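PDB 7ADK: putative immunoglobulin-blocking virulence protein, which probably binds host immunoglobulins and blocks their action, contributing to the virulence of this mycoplasma. Local coordinates for residues Q267-K272 / Y284-A289; S654-E659 / I688-K693. All coordinates share one frame; numbering follows the deposited sequence.

In the fold
Following the chain from the N terminus, contact 1 comes first: 267-272 turns into the short helix 270-273, and after eleven intervening residues the chain returns as helix 280-288, where 284-289 comes back against 267-272 and closes a short local loop. Contact 2 opens only much later, when the loop after strand 650-652 meets 688-693; the 28 residues between its segments include strand 676-679, which belongs to another parallel sheet. The two loops neither nest nor cross, being strictly in series. Contact 1 ties together part of a largely helical region (helices 209-218 to 280-288), contact 2 a loop to a three-stranded parallel sheet near the C terminus. Their centres lie 78 Å apart, on opposite sides of the chain's centre.

Contact 1 of 2, residues Q267-K272 / Y284-A289; sequences QKEYPK and YIWLIA
Trp286 drives the far edge of its six-membered ring against the backbone and side chains of Glu269 and Tyr270. Its CG stands anti to the backbone N (chi1 -172°), and this rotation carries the indole across the gap from helix 280-288, so that its far carbons do most of the touching. CH2 reaches Tyr270 N at 3.7 Å, with the amide nitrogen at the ring's edge and not over a face. Next to it, CZ3 packs on Tyr270 CB at 3.9 Å, again close to the indole plane.

On the other flank of this edge, Trp286 CZ2 lies 3.9 Å from Glu269 OE1. Glu269 CB supports the same edge, 4.0 Å from Trp286 CH2. The glutamate runs extended beyond CG and crosses the indole at about a right angle, with its carboxylate plane tilted 52° from the ring. It therefore borders the tryptophan without stacking on it.

With CG anti to its own backbone N, Tyr270 sets its ring beside both partners: Trp286 CZ3 meets the phenol at its edge, while the methyl Leu287 CD1 approaches obliquely, 4.2 Å from Tyr270 CD1. No hydrogen bond crosses between the segments; the join is made by van der Waals contact, with Trp286 and Leu287 buried.

Lys263 makes a cation-pi contact with Trp286, and Phe277 meets the indole with the ring planes at about 45°. Behind it, helix 280-288 leans on Leu253 of helix 247-253, Phe214 of helix 209-218 and Ile227 of helix 227-235, placing the contact among several short helices.

Contact 2 of 2, residues S654-E659 / I688-K693; sequences SDELNE and IRISGK
Ser654 and Ser691 bring the two backbones together, with Ser654 N 3.3 Å from Ser691 O. Ser654 CB lies 4.1 Å from that same carbonyl oxygen, while OG turns to Thr694 O and hydrogen-bonds there, just past the second segment. Ser691 OG likewise bonds outside the contact, to Glu651 OE2.

Deeper in, the side chain of Ile690 makes the other meeting. From CB, the CG1 branch leaves anti to the carbonyl carbon (chi1 -62°). CG1 comes 4.1 Å from Glu656 OE1, and CD1 at the tip lies 4.0 Å from the same oxygen. One carboxylate oxygen thus rests along the ethyl arm of the isoleucine. Glu656 arrives at about a right angle to it, extended beyond CG, and its side chain also touches Tyr707.

Strand 688-690 is the middle strand of a parallel sheet, hydrogen-bonded to 650-652 on one side and to 720-722 on the other. Helix 698-709 packs on Ile688 through Tyr707 and Phe708, and its Asn703 ND2 bonds the backbone oxygens of Glu656 and Glu659, tying the loop to the helix that also packs on the sheet.

Contact 1 of 2, residues Q267-K272 / Y284-A289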
ATOM      1  N   GLN A 267     -10.018  -8.261  58.547  1.00100.44           N
ATOM      2  CA  GLN A 267      -9.684  -7.071  59.329  1.00100.44           C
ATOM      3  C   GLN A 267      -8.732  -7.336  60.507  1.00100.44           C
ATOM      4  O   GLN A 267      -7.927  -6.466  60.829  1.00100.44           O
ATOM      5  CB  GLN A 267     -10.973  -6.474  59.904  1.00100.44           C
ATOM      6  CG  GLN A 267     -11.845  -5.806  58.845  1.00100.44           C
ATOM      7  CD  GLN A 267     -13.108  -5.220  59.459  1.00100.44           C
ATOM      8  OE1 GLN A 267     -13.135  -4.123  59.986  1.00100.44           O
ATOM      9  NE2 GLN A 267     -14.193  -5.949  59.486  1.00100.44           N
ATOM     10  N   LYS A 268      -8.786  -8.507  61.159  1.00102.68           N
ATOM     11  CA  LYS A 268      -7.807  -8.868  62.192  1.00102.68           C
ATOM     12  C   LYS A 268      -6.447  -9.235  61.591  1.00102.68           C
ATOM     13  O   LYS A 268      -5.415  -8.915  62.167  1.00102.68           O
ATOM     14  CB  LYS A 268      -8.362  -9.982  63.094  1.00102.68           C
ATOM     15  CG  LYS A 268      -9.453  -9.459  64.040  1.00102.68           C
ATOM     16  CD  LYS A 268      -9.803 -10.429  65.173  1.00102.68           C
ATOM     17  CE  LYS A 268     -10.542 -11.692  64.732  1.00102.68           C
ATOM     18  NZ  LYS A 268     -11.985 -11.451  64.513  1.00102.68           N
ATOM     19  N   GLU A 269      -6.414  -9.918  60.448  1.00102.08           N
ATOM     20  CA  GLU A 269      -5.160 -10.332  59.795  1.00102.08           C
ATOM     21  C   GLU A 269      -4.464  -9.192  59.033  1.00102.08           C
ATOM     22  O   GLU A 269      -3.237  -9.125  59.016  1.00102.08           O
ATOM     23  CB  GLU A 269      -5.422 -11.511  58.844  1.00102.08           C
ATOM     24  CG  GLU A 269      -5.741 -12.825  59.571  1.00102.08           C
ATOM     25  CD  GLU A 269      -5.651 -14.040  58.641  1.00102.08           C
ATOM     26  OE1 GLU A 269      -6.249 -14.026  57.547  1.00102.08           O
ATOM     27  OE2 GLU A 269      -4.998 -15.039  58.997  1.00102.08           O
ATOM     28  N   TYR A 270      -5.223  -8.287  58.412  1.00 98.29           N
ATOM     29  CA  TYR A 270      -4.726  -7.250  57.507  1.00 98.29           C
ATOM     30  C   TYR A 270      -3.608  -6.354  58.067  1.00 98.29           C
ATOM     31  O   TYR A 270      -2.578  -6.253  57.400  1.00 98.29           O
ATOM     32  CB  TYR A 270      -5.912  -6.434  56.970  1.00 98.29           C
ATOM     33  CG  TYR A 270      -5.532  -5.144  56.262  1.00 98.29           C
ATOM     34  CD1 TYR A 270      -5.205  -5.122  54.894  1.00 98.29           C
ATOM     35  CD2 TYR A 270      -5.490  -3.945  56.992  1.00 98.29           C
ATOM     36  CE1 TYR A 270      -4.828  -3.921  54.270  1.00 98.29           C
ATOM     37  CE2 TYR A 270      -5.106  -2.745  56.380  1.00 98.29           C
ATOM     38  CZ  TYR A 270      -4.773  -2.727  55.014  1.00 98.29           C
ATOM     39  OH  TYR A 270      -4.418  -1.567  54.419  1.00 98.29           O
ATOM     40  N   PRO A 271      -3.733  -5.734  59.258  1.00100.24           N
ATOM     41  CA  PRO A 271      -2.762  -4.750  59.734  1.00100.24           C
ATOM     42  C   PRO A 271      -1.373  -5.335  60.026  1.00100.24           C
ATOM     43  O   PRO A 271      -0.373  -4.617  59.927  1.00100.24           O
ATOM     44  CB  PRO A 271      -3.396  -4.110  60.968  1.00100.24           C
ATOM     45  CG  PRO A 271      -4.401  -5.133  61.459  1.00100.24           C
ATOM     46  CD  PRO A 271      -4.853  -5.809  60.178  1.00100.24           C
ATOM     47  N   LYS A 272      -1.292  -6.637  60.329  1.00101.72           N
ATOM     48  CA  LYS A 272      -0.021  -7.363  60.456  1.00101.72           C
ATOM     49  C   LYS A 272       0.455  -7.844  59.091  1.00101.72           C
ATOM     50  O   LYS A 272       1.564  -7.520  58.670  1.00101.72           O
ATOM     51  CB  LYS A 272      -0.159  -8.517  61.465  1.00101.72           C
ATOM     52  CG  LYS A 272      -0.527  -8.073  62.890  1.00101.72           C
ATOM     53  CD  LYS A 272       0.462  -7.088  63.518  1.00101.72           C
ATOM     54  CE  LYS A 272       0.172  -6.811  64.992  1.00101.72           C
ATOM     55  NZ  LYS A 272      -1.092  -6.087  65.204  1.00101.72           N
ATOM     56  N   TYR A 284      -2.835  -7.005  46.599  1.00 89.68           N
ATOM     57  CA  TYR A 284      -4.181  -6.445  46.453  1.00 89.68           C
ATOM     58  C   TYR A 284      -5.168  -7.453  45.818  1.00 89.68           C
ATOM     59  O   TYR A 284      -6.373  -7.335  46.011  1.00 89.68           O
ATOM     60  CB  TYR A 284      -4.058  -4.956  46.066  1.00 89.68           C
ATOM     61  CG  TYR A 284      -3.874  -4.429  44.655  1.00 89.68           C
ATOM     62  CD1 TYR A 284      -2.673  -4.655  43.975  1.00 89.68           C
ATOM     63  CD2 TYR A 284      -4.519  -3.212  44.370  1.00 89.68           C
ATOM     64  CE1 TYR A 284      -2.235  -3.851  42.908  1.00 89.68           C
ATOM     65  CE2 TYR A 284      -4.082  -2.359  43.346  1.00 89.68           C
ATOM     66  CZ  TYR A 284      -2.952  -2.691  42.581  1.00 89.68           C
ATOM     67  OH  TYR A 284      -2.531  -1.877  41.587  1.00 89.68           O
ATOM     68  N   ILE A 285      -4.666  -8.593  45.305  1.00 84.49           N
ATOM     69  CA  ILE A 285      -5.402  -9.869  45.151  1.00 84.49           C
ATOM     70  C   ILE A 285      -6.015 -10.355  46.479  1.00 84.49           C
ATOM     71  O   ILE A 285      -7.153 -10.825  46.525  1.00 84.49           O
ATOM     72  CB  ILE A 285      -4.471 -10.963  44.548  1.00 84.49           C
ATOM     73  CG1 ILE A 285      -4.264 -10.705  43.040  1.00 84.49           C
ATOM     74  CG2 ILE A 285      -4.996 -12.396  44.740  1.00 84.49           C
ATOM     75  CD1 ILE A 285      -3.227 -11.594  42.347  1.00 84.49           C
ATOM     76  N   TRP A 286      -5.284 -10.251  47.588  1.00 86.63           N
ATOM     77  CA  TRP A 286      -5.760 -10.651  48.907  1.00 86.63           C
ATOM     78  C   TRP A 286      -6.812  -9.681  49.459  1.00 86.63           C
ATOM     79  O   TRP A 286      -7.552 -10.051  50.369  1.00 86.63           O
ATOM     80  CB  TRP A 286      -4.558 -10.872  49.843  1.00 86.63           C
ATOM     81  CG  TRP A 286      -4.832 -11.461  51.190  1.00 86.63           C
ATOM     82  CD1 TRP A 286      -4.945 -12.773  51.483  1.00 86.63           C
ATOM     83  CD2 TRP A 286      -5.010 -10.768  52.456  1.00 86.63           C
ATOM     84  NE1 TRP A 286      -5.297 -12.923  52.805  1.00 86.63           N
ATOM     85  CE2 TRP A 286      -5.397 -11.715  53.442  1.00 86.63           C
ATOM     86  CE3 TRP A 286      -4.853  -9.436  52.882  1.00 86.63           C
ATOM     87  CZ2 TRP A 286      -5.729 -11.342  54.747  1.00 86.63           C
ATOM     88  CZ3 TRP A 286      -5.100  -9.067  54.215  1.00 86.63           C
ATOM     89  CH2 TRP A 286      -5.582 -10.005  55.136  1.00 86.63           C
ATOM     90  N   LEU A 287      -6.966  -8.462  48.933  1.00 82.88           N
ATOM     91  CA  LEU A 287      -8.108  -7.600  49.271  1.00 82.88           C
ATOM     92  C   LEU A 287      -9.381  -8.099  48.582  1.00 82.88           C
ATOM     93  O   LEU A 287     -10.312  -8.485  49.268  1.00 82.88           O
ATOM     94  CB  LEU A 287      -7.841  -6.109  48.980  1.00 82.88           C
ATOM     95  CG  LEU A 287      -7.044  -5.279  49.992  1.00 82.88           C
ATOM     96  CD1 LEU A 287      -7.591  -5.412  51.397  1.00 82.88           C
ATOM     97  CD2 LEU A 287      -5.574  -5.606  50.029  1.00 82.88           C
ATOM     98  N   ILE A 288      -9.417  -8.175  47.257  1.00 80.91           N
ATOM     99  CA  ILE A 288     -10.592  -8.631  46.499  1.00 80.91           C
ATOM    100  C   ILE A 288     -11.063 -10.025  46.930  1.00 80.91           C
ATOM    101  O   ILE A 288     -12.259 -10.221  47.123  1.00 80.91           O
ATOM    102  CB  ILE A 288     -10.346  -8.555  44.971  1.00 80.91           C
ATOM    103  CG1 ILE A 288      -9.180  -9.433  44.482  1.00 80.91           C
ATOM    104  CG2 ILE A 288     -10.110  -7.105  44.571  1.00 80.91           C
ATOM    105  CD1 ILE A 288      -8.816  -9.304  43.008  1.00 80.91           C
ATOM    106  N   ALA A 289     -10.158 -10.973  47.190  1.00 83.36           N
ATOM    107  CA  ALA A 289     -10.513 -12.307  47.674  1.00 83.36           C
ATOM    108  C   ALA A 289     -11.002 -12.361  49.144  1.00 83.36           C
ATOM    109  O   ALA A 289     -11.316 -13.442  49.635  1.00 83.36           O
ATOM    110  CB  ALA A 289      -9.332 -13.233  47.429  1.00 83.36           C
TER

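Contact 2 of 2, residues S654-E659 / I688-K693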
ATOM      1  N   SER A 654     -15.773  34.191 -13.002  1.00 75.58           N
ATOM      2  CA  SER A 654     -16.078  35.040 -11.843  1.00 75.58           C
ATOM      3  C   SER A 654     -17.480  34.730 -11.252  1.00 75.58           C
ATOM      4  O   SER A 654     -18.288  35.623 -11.024  1.00 75.58           O
ATOM      5  CB  SER A 654     -15.843  36.507 -12.216  1.00 75.58           C
ATOM      6  OG  SER A 654     -15.503  37.264 -11.082  1.00 75.58           O
ATOM      7  N   ASP A 655     -17.796  33.456 -11.002  1.00 76.75           N
ATOM      8  CA  ASP A 655     -18.931  33.007 -10.167  1.00 76.75           C
ATOM      9  C   ASP A 655     -18.560  32.917  -8.674  1.00 76.75           C
ATOM     10  O   ASP A 655     -19.394  32.608  -7.830  1.00 76.75           O
ATOM     11  CB  ASP A 655     -19.496  31.651 -10.642  1.00 76.75           C
ATOM     12  CG  ASP A 655     -18.674  30.430 -10.220  1.00 76.75           C
ATOM     13  OD1 ASP A 655     -17.442  30.554 -10.172  1.00 76.75           O
ATOM     14  OD2 ASP A 655     -19.244  29.348  -9.941  1.00 76.75           O
ATOM     15  N   GLU A 656     -17.307  33.170  -8.311  1.00 76.78           N
ATOM     16  CA  GLU A 656     -16.810  33.036  -6.945  1.00 76.78           C
ATOM     17  C   GLU A 656     -17.482  33.991  -5.967  1.00 76.78           C
ATOM     18  O   GLU A 656     -17.500  33.714  -4.780  1.00 76.78           O
ATOM     19  CB  GLU A 656     -15.290  33.213  -6.915  1.00 76.78           C
ATOM     20  CG  GLU A 656     -14.585  32.146  -7.749  1.00 76.78           C
ATOM     21  CD  GLU A 656     -13.108  32.015  -7.396  1.00 76.78           C
ATOM     22  OE1 GLU A 656     -12.303  32.847  -7.857  1.00 76.78           O
ATOM     23  OE2 GLU A 656     -12.759  31.083  -6.646  1.00 76.78           O
ATOM     24  N   LEU A 657     -18.098  35.072  -6.448  1.00 78.55           N
ATOM     25  CA  LEU A 657     -18.956  35.962  -5.660  1.00 78.55           C
ATOM     26  C   LEU A 657     -20.182  35.226  -5.087  1.00 78.55           C
ATOM     27  O   LEU A 657     -20.731  35.621  -4.061  1.00 78.55           O
ATOM     28  CB  LEU A 657     -19.450  37.112  -6.553  1.00 78.55           C
ATOM     29  CG  LEU A 657     -18.385  38.109  -7.034  1.00 78.55           C
ATOM     30  CD1 LEU A 657     -17.569  37.624  -8.225  1.00 78.55           C
ATOM     31  CD2 LEU A 657     -19.081  39.391  -7.476  1.00 78.55           C
ATOM     32  N   ASN A 658     -20.600  34.154  -5.759  1.00 75.99           N
ATOM     33  CA  ASN A 658     -21.811  33.384  -5.515  1.00 75.99           C
ATOM     34  C   ASN A 658     -21.588  31.855  -5.563  1.00 75.99           C
ATOM     35  O   ASN A 658     -22.529  31.096  -5.777  1.00 75.99           O
ATOM     36  CB  ASN A 658     -22.921  33.888  -6.452  1.00 75.99           C
ATOM     37  CG  ASN A 658     -22.601  33.715  -7.921  1.00 75.99           C
ATOM     38  OD1 ASN A 658     -22.032  34.579  -8.567  1.00 75.99           O
ATOM     39  ND2 ASN A 658     -22.990  32.616  -8.496  1.00 75.99           N
ATOM     40  N   GLU A 659     -20.371  31.365  -5.310  1.00 74.29           N
ATOM     41  CA  GLU A 659     -20.233  30.020  -4.750  1.00 74.29           C
ATOM     42  C   GLU A 659     -20.800  30.045  -3.319  1.00 74.29           C
ATOM     43  O   GLU A 659     -20.449  30.922  -2.527  1.00 74.29           O
ATOM     44  CB  GLU A 659     -18.781  29.512  -4.756  1.00 74.29           C
ATOM     45  CG  GLU A 659     -18.710  28.249  -3.874  1.00 74.29           C
ATOM     46  CD  GLU A 659     -17.404  27.470  -3.875  1.00 74.29           C
ATOM     47  OE1 GLU A 659     -16.327  28.078  -4.004  1.00 74.29           O
ATOM     48  OE2 GLU A 659     -17.474  26.240  -3.682  1.00 74.29           O
ATOM     49  N   ILE A 688      -4.995  28.599  -9.873  1.00 70.07           N
ATOM     50  CA  ILE A 688      -6.400  28.859 -10.187  1.00 70.07           C
ATOM     51  C   ILE A 688      -6.422  29.910 -11.304  1.00 70.07           C
ATOM     52  O   ILE A 688      -5.980  31.041 -11.094  1.00 70.07           O
ATOM     53  CB  ILE A 688      -7.157  29.354  -8.947  1.00 70.07           C
ATOM     54  CG1 ILE A 688      -7.150  28.260  -7.868  1.00 70.07           C
ATOM     55  CG2 ILE A 688      -8.584  29.777  -9.319  1.00 70.07           C
ATOM     56  CD1 ILE A 688      -7.931  28.638  -6.618  1.00 70.07           C
ATOM     57  N   ARG A 689      -6.923  29.560 -12.486  1.00 68.17           N
ATOM     58  CA  ARG A 689      -7.121  30.498 -13.592  1.00 68.17           C
ATOM     59  C   ARG A 689      -8.479  31.158 -13.431  1.00 68.17           C
ATOM     60  O   ARG A 689      -9.505  30.497 -13.554  1.00 68.17           O
ATOM     61  CB  ARG A 689      -6.961  29.758 -14.927  1.00 68.17           C
ATOM     62  CG  ARG A 689      -7.357  30.607 -16.151  1.00 68.17           C
ATOM     63  CD  ARG A 689      -7.219  29.882 -17.493  1.00 68.17           C
ATOM     64  NE  ARG A 689      -5.826  29.546 -17.846  1.00 68.17           N
ATOM     65  CZ  ARG A 689      -5.437  29.057 -19.009  1.00 68.17           C
ATOM     66  NH1 ARG A 689      -6.248  28.895 -20.009  1.00 68.17           N
ATOM     67  NH2 ARG A 689      -4.207  28.706 -19.199  1.00 68.17           N
ATOM     68  N   ILE A 690      -8.484  32.461 -13.194  1.00 69.01           N
ATOM     69  CA  ILE A 690      -9.696  33.262 -13.071  1.00 69.01           C
ATOM     70  C   ILE A 690      -9.980  33.876 -14.444  1.00 69.01           C
ATOM     71  O   ILE A 690      -9.166  34.642 -14.966  1.00 69.01           O
ATOM     72  CB  ILE A 690      -9.528  34.321 -11.961  1.00 69.01           C
ATOM     73  CG1 ILE A 690      -9.297  33.635 -10.598  1.00 69.01           C
ATOM     74  CG2 ILE A 690     -10.756  35.245 -11.918  1.00 69.01           C
ATOM     75  CD1 ILE A 690      -9.052  34.579  -9.425  1.00 69.01           C
ATOM     76  N   SER A 691     -11.117  33.533 -15.046  1.00 73.13           N
ATOM     77  CA  SER A 691     -11.567  34.057 -16.343  1.00 73.13           C
ATOM     78  C   SER A 691     -12.733  35.053 -16.203  1.00 73.13           C
ATOM     79  O   SER A 691     -13.399  35.116 -15.171  1.00 73.13           O
ATOM     80  CB  SER A 691     -11.881  32.890 -17.288  1.00 73.13           C
ATOM     81  OG  SER A 691     -12.985  32.146 -16.844  1.00 73.13           O
ATOM     82  N   GLY A 692     -12.980  35.854 -17.243  1.00 81.63           N
ATOM     83  CA  GLY A 692     -14.007  36.908 -17.285  1.00 81.63           C
ATOM     84  C   GLY A 692     -13.605  38.254 -16.658  1.00 81.63           C
ATOM     85  O   GLY A 692     -12.705  38.330 -15.830  1.00 81.63           O
ATOM     86  N   LYS A 693     -14.290  39.331 -17.057  1.00 87.88           N
ATOM     87  CA  LYS A 693     -13.955  40.719 -16.683  1.00 87.88           C
ATOM     88  C   LYS A 693     -14.434  41.155 -15.287  1.00 87.88           C
ATOM     89  O   LYS A 693     -13.949  42.166 -14.782  1.00 87.88           O
ATOM     90  CB  LYS A 693     -14.502  41.691 -17.746  1.00 87.88           C
ATOM     91  CG  LYS A 693     -13.992  41.439 -19.173  1.00 87.88           C
ATOM     92  CD  LYS A 693     -14.594  42.443 -20.163  1.00 87.88           C
ATOM     93  CE  LYS A 693     -14.205  42.148 -21.620  1.00 87.88           C
ATOM     94  NZ  LYS A 693     -15.018  41.068 -22.224  1.00 87.88           N
TER